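Local coordinates for epimerase family protein SDR39U1 (Homo sapiens, PDB 4B4O), which is a putative NADP-dependent oxidoreductase of the short-chain dehydrogenase/reductase superfamily, bound here to NADPH, at residues A[192-197]-A[277-283]; A[119-123]-A[213-217]. The protein carries 3 engineered substitutions. All coordinates share one frame. Where two conformers were deposited one is given. Residues are numbered along the deposited sequence.

Contact 1 of 2, residues A[192-197]-A[277-283]; sequences WIHIGD and YQYSFPE
This is a polar strand-to-helix junction wrapped by a C-terminal loop: strand 192-194 turns into the helix starting at Ile195, and the irregular segment 277-283 runs past it. CA atoms pair closely at Asp197–Tyr279 (6.0 Å) and His194–Phe281 (6.5 Å). Asp197, chi1 m and pointing toward the loop, gathers its donors: OD1 accepts from Tyr277 OH (2.7 Å) and Ser280 N (2.8 Å), OD2 from Phe281 N (2.9 Å). A water takes a hydrogen bond from His194 N and donates to Asp197 OD2 and Phe281 O, each at 2.8 Å, bridging the two backbones. His194 (chi1 t) is the N-cap, its ND1 accepting from Gly196 N at 2.9 Å, while the Phe281 ring (chi1 m) lies obliquely against the imidazole, centroids 4.3 Å apart and planes at 32°. Trp192, chi1 p, brings CH2 to 3.3 Å from Phe281 O, and Ile193 CD1 meets the Tyr279 ring edge at CE2, 4.2 Å away. The contact thus joins the Rossmann-type domain to the C-terminal region. Strand 192-194 lies parallel to strand 151-161; helix 284-293, which follows the loop directly, packs on Trp192 and His194, and its Glu290 accepts the hydrogen bond of His194 NE2.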
loop_
_atom_site.group_PDB
_atom_site.type_symbol
_atom_site.label_atom_id
_atom_site.label_comp_id
_atom_site.label_asym_id
_atom_site.label_seq_id
_atom_site.Cartn_x
_atom_site.Cartn_y
_atom_site.Cartn_z
ATOM N N TRP A 192 2.073 -9.543 -2.906
ATOM C CA TRP A 192 0.735 -9.046 -3.123
ATOM C C TRP A 192 -0.057 -9.186 -1.864
ATOM O O TRP A 192 0.322 -9.947 -0.965
ATOM C CB TRP A 192 0.085 -9.842 -4.246
ATOM C CG TRP A 192 -0.122 -11.277 -3.866
ATOM C CD1 TRP A 192 0.750 -12.325 -4.018
ATOM C CD2 TRP A 192 -1.293 -11.844 -3.190
ATOM N NE1 TRP A 192 0.218 -13.462 -3.512
ATOM C CE2 TRP A 192 -1.002 -13.247 -2.999
ATOM C CE3 TRP A 192 -2.512 -11.329 -2.738
ATOM C CZ2 TRP A 192 -1.886 -14.097 -2.380
ATOM C CZ3 TRP A 192 -3.400 -12.190 -2.112
ATOM C CH2 TRP A 192 -3.092 -13.552 -1.944
ATOM N N ILE A 193 -1.181 -8.482 -1.796
ATOM C CA ILE A 193 -2.155 -8.648 -0.719
ATOM C C ILE A 193 -3.538 -8.285 -1.250
ATOM O O ILE A 193 -3.678 -7.397 -2.095
ATOM C CB ILE A 193 -1.818 -7.764 0.503
ATOM C CG1 ILE A 193 -2.685 -8.137 1.707
ATOM C CG2 ILE A 193 -1.960 -6.261 0.195
ATOM C CD1 ILE A 193 -2.196 -7.510 3.002
ATOM N N HIS A 194 -4.556 -8.997 -0.786
ATOM C CA HIS A 194 -5.920 -8.658 -1.126
ATOM C C HIS A 194 -6.292 -7.413 -0.368
ATOM O O HIS A 194 -5.936 -7.255 0.794
ATOM C CB HIS A 194 -6.861 -9.792 -0.792
ATOM C CG HIS A 194 -8.255 -9.592 -1.323
ATOM N ND1 HIS A 194 -9.164 -8.820 -0.698
ATOM C CD2 HIS A 194 -8.874 -10.072 -2.471
ATOM C CE1 HIS A 194 -10.309 -8.832 -1.394
ATOM N NE2 HIS A 194 -10.130 -9.593 -2.480
ATOM N N ILE A 195 -6.998 -6.509 -1.035
ATOM C CA ILE A 195 -7.360 -5.245 -0.420
ATOM C C ILE A 195 -8.064 -5.443 0.911
ATOM O O ILE A 195 -7.874 -4.661 1.820
ATOM C CB ILE A 195 -8.256 -4.358 -1.324
ATOM C CG1 ILE A 195 -8.473 -3.000 -0.626
ATOM C CG2 ILE A 195 -9.596 -5.059 -1.616
ATOM C CD1 ILE A 195 -8.287 -1.783 -1.462
ATOM N N GLY A 196 -8.885 -6.476 1.027
ATOM C CA GLY A 196 -9.564 -6.756 2.286
ATOM C C GLY A 196 -8.603 -7.052 3.414
ATOM O O GLY A 196 -8.878 -6.721 4.562
ATOM N N ASP A 197 -7.480 -7.676 3.087
ATOM C CA ASP A 197 -6.487 -8.037 4.096
ATOM C C ASP A 197 -5.568 -6.876 4.457
ATOM O O ASP A 197 -5.114 -6.789 5.595
ATOM C CB ASP A 197 -5.682 -9.259 3.654
ATOM C CG ASP A 197 -6.417 -10.560 3.901
ATOM O OD1 ASP A 197 -7.043 -10.695 4.974
ATOM O OD2 ASP A 197 -6.360 -11.452 3.015
ATOM N N TYR A 277 -3.209 -11.280 13.667
ATOM C CA TYR A 277 -4.036 -11.062 12.484
ATOM C C TYR A 277 -4.172 -12.334 11.659
ATOM O O TYR A 277 -3.211 -13.064 11.477
ATOM C CB TYR A 277 -3.503 -9.958 11.568
ATOM C CG TYR A 277 -4.434 -9.719 10.380
ATOM C CD1 TYR A 277 -5.643 -9.024 10.543
ATOM C CD2 TYR A 277 -4.134 -10.222 9.113
ATOM C CE1 TYR A 277 -6.507 -8.821 9.490
ATOM C CE2 TYR A 277 -5.004 -10.030 8.054
ATOM C CZ TYR A 277 -6.189 -9.335 8.253
ATOM O OH TYR A 277 -7.041 -9.159 7.206
ATOM N N GLN A 278 -5.386 -12.557 11.149
ATOM C CA GLN A 278 -5.712 -13.759 10.398
ATOM C C GLN A 278 -6.301 -13.401 9.042
ATOM O O GLN A 278 -7.294 -12.706 8.950
ATOM C CB GLN A 278 -6.660 -14.617 11.209
ATOM C CG GLN A 278 -5.968 -15.171 12.448
ATOM C CD GLN A 278 -6.788 -16.170 13.242
ATOM O OE1 GLN A 278 -7.850 -15.831 13.748
ATOM N NE2 GLN A 278 -6.291 -17.404 13.370
ATOM N N TYR A 279 -5.643 -13.876 7.989
ATOM C CA TYR A 279 -5.936 -13.462 6.615
ATOM C C TYR A 279 -7.220 -14.080 6.090
ATOM O O TYR A 279 -7.489 -15.257 6.324
ATOM C CB TYR A 279 -4.792 -13.863 5.684
ATOM C CG TYR A 279 -3.551 -13.023 5.811
ATOM C CD1 TYR A 279 -2.624 -13.260 6.815
ATOM C CD2 TYR A 279 -3.307 -11.985 4.939
ATOM C CE1 TYR A 279 -1.476 -12.505 6.937
ATOM C CE2 TYR A 279 -2.168 -11.213 5.060
ATOM C CZ TYR A 279 -1.255 -11.484 6.068
ATOM O OH TYR A 279 -0.110 -10.728 6.176
ATOM N N SER A 280 -8.022 -13.264 5.405
ATOM C CA SER A 280 -9.223 -13.746 4.707
ATOM C C SER A 280 -8.871 -14.410 3.381
ATOM O O SER A 280 -9.550 -15.334 2.937
ATOM C CB SER A 280 -10.184 -12.598 4.450
ATOM O OG SER A 280 -10.709 -12.134 5.666
ATOM N N PHE A 281 -7.809 -13.925 2.745
ATOM C CA PHE A 281 -7.406 -14.403 1.418
ATOM C C PHE A 281 -5.883 -14.619 1.364
ATOM O O PHE A 281 -5.170 -13.943 0.634
ATOM C CB PHE A 281 -7.857 -13.395 0.340
ATOM C CG PHE A 281 -9.331 -13.128 0.331
ATOM C CD1 PHE A 281 -10.211 -14.037 -0.237
ATOM C CD2 PHE A 281 -9.845 -11.966 0.884
ATOM C CE1 PHE A 281 -11.584 -13.800 -0.228
ATOM C CE2 PHE A 281 -11.204 -11.723 0.893
ATOM C CZ PHE A 281 -12.074 -12.640 0.342
ATOM N N PRO A 282 -5.380 -15.566 2.152
ATOM C CA PRO A 282 -3.935 -15.824 2.156
ATOM C C PRO A 282 -3.376 -16.509 0.890
ATOM O O PRO A 282 -2.199 -16.380 0.606
ATOM C CB PRO A 282 -3.768 -16.782 3.352
ATOM C CG PRO A 282 -5.058 -17.495 3.429
ATOM C CD PRO A 282 -6.093 -16.460 3.074
ATOM N N GLU A 283 -4.228 -17.233 0.181
ATOM C CA GLU A 283 -3.811 -17.990 -0.996
ATOM C C GLU A 283 -4.244 -17.202 -2.237
ATOM O O GLU A 283 -5.348 -16.659 -2.294
ATOM C CB GLU A 283 -4.382 -19.423 -0.973
ATOM C CG GLU A 283 -3.713 -20.409 -1.952
ATOM C CD GLU A 283 -4.372 -20.464 -3.337
ATOM O OE1 GLU A 283 -5.599 -20.769 -3.414
ATOM O OE2 GLU A 283 -3.668 -20.199 -4.347
HETATM O O HOH W 1 -4.493 -11.285 0.892
#

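Contact 2 of 2, residues A[119-123]-A[213-217]; sequences EYDED and GVLNG
Glu122 lays its side chain over strand 213-217, its CG 3.3 Å from Val214 O, 3.7 Å from Leu215 CA and 3.8 Å from Val214 CG1. The closest CA pair is Glu122–Val214, 5.9 Å apart. With chi1 m and chi2 near +88° the chain bends along the strand, and OE2 accepts a hydrogen bond from Asn216 N at 2.8 Å with an N-H...O angle of 153°. The hydrogen bond between the two segments thus runs from a backbone amide of the strand to a side-chain carboxylate. Side chains alternate along the extended strand: Val214 and Asn216 point toward the loop, Leu215 away from it. Asn216, chi1 m, brings ND2 to 3.5 Å from Asp121 C; that amide donates to Ile268 O, while its OD1 is hydrogen-bonded to Tyr112 OH.

The loop is extended through Glu119, Tyr120 and Asp121, then turns at Glu122 (phi/psi -64/-20) and Asp123 (-94/-1). Asp121, chi1 p, makes an Asx turn there, OD1 accepting from Asp123 N at 3.0 Å, and its OD2 forms a salt bridge with Arg270. Gly213 begins the strand with a positive phi of 83°, which favours glycine. Strand 213-217 runs parallel to strand 151-161 of the Rossmann-type sheet.

Glu122 OE1 accepts from Arg271 N while Val214 O receives Arg271 NE, so helix 270-274 shares the site. The buried carboxylate therefore has backbone NH donors at both oxygens, one from the strand and one from the helix, a way of tying a loop to two elements at once.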
loop_
_atom_site.group_PDB
_atom_site.type_symbol
_atom_site.label_atom_id
_atom_site.label_comp_id
_atom_site.label_asym_id
_atom_site.label_seq_id
_atom_site.Cartn_x
_atom_site.Cartn_y
_atom_site.Cartn_z
ATOM N N GLU A 119 15.386 -13.455 0.833
ATOM C CA GLU A 119 14.139 -13.569 1.562
ATOM C C GLU A 119 14.138 -12.521 2.676
ATOM O O GLU A 119 15.094 -12.420 3.433
ATOM C CB GLU A 119 14.006 -14.985 2.134
ATOM C CG GLU A 119 12.833 -15.173 3.068
ATOM C CD GLU A 119 12.585 -16.637 3.442
ATOM O OE1 GLU A 119 12.106 -17.415 2.554
ATOM O OE2 GLU A 119 12.785 -16.974 4.645
ATOM N N TYR A 120 13.067 -11.757 2.786
ATOM C CA TYR A 120 13.018 -10.633 3.704
ATOM C C TYR A 120 11.879 -10.774 4.695
ATOM O O TYR A 120 10.822 -11.279 4.349
ATOM C CB TYR A 120 12.820 -9.332 2.914
ATOM C CG TYR A 120 13.891 -9.076 1.869
ATOM C CD1 TYR A 120 15.098 -8.512 2.225
ATOM C CD2 TYR A 120 13.693 -9.420 0.538
ATOM C CE1 TYR A 120 16.077 -8.297 1.292
ATOM C CE2 TYR A 120 14.674 -9.209 -0.404
ATOM C CZ TYR A 120 15.862 -8.651 -0.020
ATOM O OH TYR A 120 16.853 -8.397 -0.934
ATOM N N ASP A 121 12.098 -10.290 5.917
ATOM C CA ASP A 121 10.996 -9.996 6.834
ATOM C C ASP A 121 11.098 -8.571 7.349
ATOM O O ASP A 121 11.912 -7.787 6.871
ATOM C CB ASP A 121 10.873 -11.046 7.950
ATOM C CG ASP A 121 11.983 -10.982 8.988
ATOM O OD1 ASP A 121 12.797 -10.054 8.978
ATOM O OD2 ASP A 121 12.040 -11.916 9.823
ATOM N N GLU A 122 10.289 -8.238 8.345
ATOM C CA GLU A 122 10.185 -6.853 8.843
ATOM C C GLU A 122 11.477 -6.330 9.471
ATOM O O GLU A 122 11.651 -5.142 9.620
ATOM C CB GLU A 122 9.016 -6.714 9.831
ATOM C CG GLU A 122 7.644 -6.898 9.178
ATOM C CD GLU A 122 7.152 -8.339 9.111
ATOM O OE1 GLU A 122 7.889 -9.302 9.427
ATOM O OE2 GLU A 122 5.967 -8.514 8.775
ATOM N N ASP A 123 12.365 -7.232 9.863
ATOM C CA ASP A 123 13.599 -6.828 10.508
ATOM C C ASP A 123 14.712 -6.705 9.499
ATOM O O ASP A 123 15.824 -6.364 9.866
ATOM C CB ASP A 123 13.975 -7.811 11.632
ATOM C CG ASP A 123 13.018 -7.741 12.823
ATOM O OD1 ASP A 123 12.559 -6.631 13.180
ATOM O OD2 ASP A 123 12.731 -8.804 13.427
ATOM N N GLY A 213 5.379 -0.980 15.462
ATOM C CA GLY A 213 6.507 -1.167 14.552
ATOM C C GLY A 213 6.126 -1.560 13.151
ATOM O O GLY A 213 5.046 -1.250 12.666
ATOM N N VAL A 214 7.052 -2.228 12.485
ATOM C CA VAL A 214 6.914 -2.528 11.068
ATOM C C VAL A 214 6.193 -3.852 10.872
ATOM O O VAL A 214 6.535 -4.843 11.509
ATOM C CB VAL A 214 8.258 -2.653 10.352
ATOM C CG1 VAL A 214 8.003 -3.140 8.939
ATOM C CG2 VAL A 214 8.986 -1.327 10.355
ATOM N N LEU A 215 5.190 -3.830 9.991
ATOM C CA LEU A 215 4.439 -5.008 9.579
ATOM C C LEU A 215 4.437 -5.103 8.051
ATOM O O LEU A 215 4.221 -4.116 7.357
ATOM C CB LEU A 215 2.980 -4.903 10.056
ATOM C CG LEU A 215 2.698 -4.729 11.547
ATOM C CD1 LEU A 215 1.220 -4.493 11.775
ATOM C CD2 LEU A 215 3.219 -5.938 12.306
ATOM N N ASN A 216 4.690 -6.292 7.530
ATOM C CA ASN A 216 4.699 -6.476 6.080
ATOM C C ASN A 216 3.297 -6.759 5.629
ATOM O O ASN A 216 2.706 -7.762 6.030
ATOM C CB ASN A 216 5.645 -7.603 5.643
ATOM C CG ASN A 216 7.105 -7.186 5.648
ATOM O OD1 ASN A 216 7.435 -6.013 5.422
ATOM N ND2 ASN A 216 7.991 -8.144 5.908
ATOM N N GLY A 217 2.750 -5.846 4.840
ATOM C CA GLY A 217 1.397 -5.977 4.318
ATOM C C GLY A 217 1.331 -6.827 3.058
ATOM O O GLY A 217 1.051 -6.321 1.960
#

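How the contacts relate
Both contacts reach the same sheet through consecutive elements, since helix 195-207 leads into strand 213-217, and their segments alternate along the chain. They touch at Ile193 CG2 and Gly217 O, 3.5 Å apart, with centres about 15 Å from each other. In each a carboxylate receives backbone NH groups, but Asp197 stands at the start of a helix and takes them from a loop, whereas Glu122 reaches from a loop to the strand. Contact 2 is the smaller and more buried; contact 1 is partly buried, adding aromatic packing and a bridging water. The side chain of Ile193 is about 7 Å from the NADPH, that of Asn216 about 11 Å.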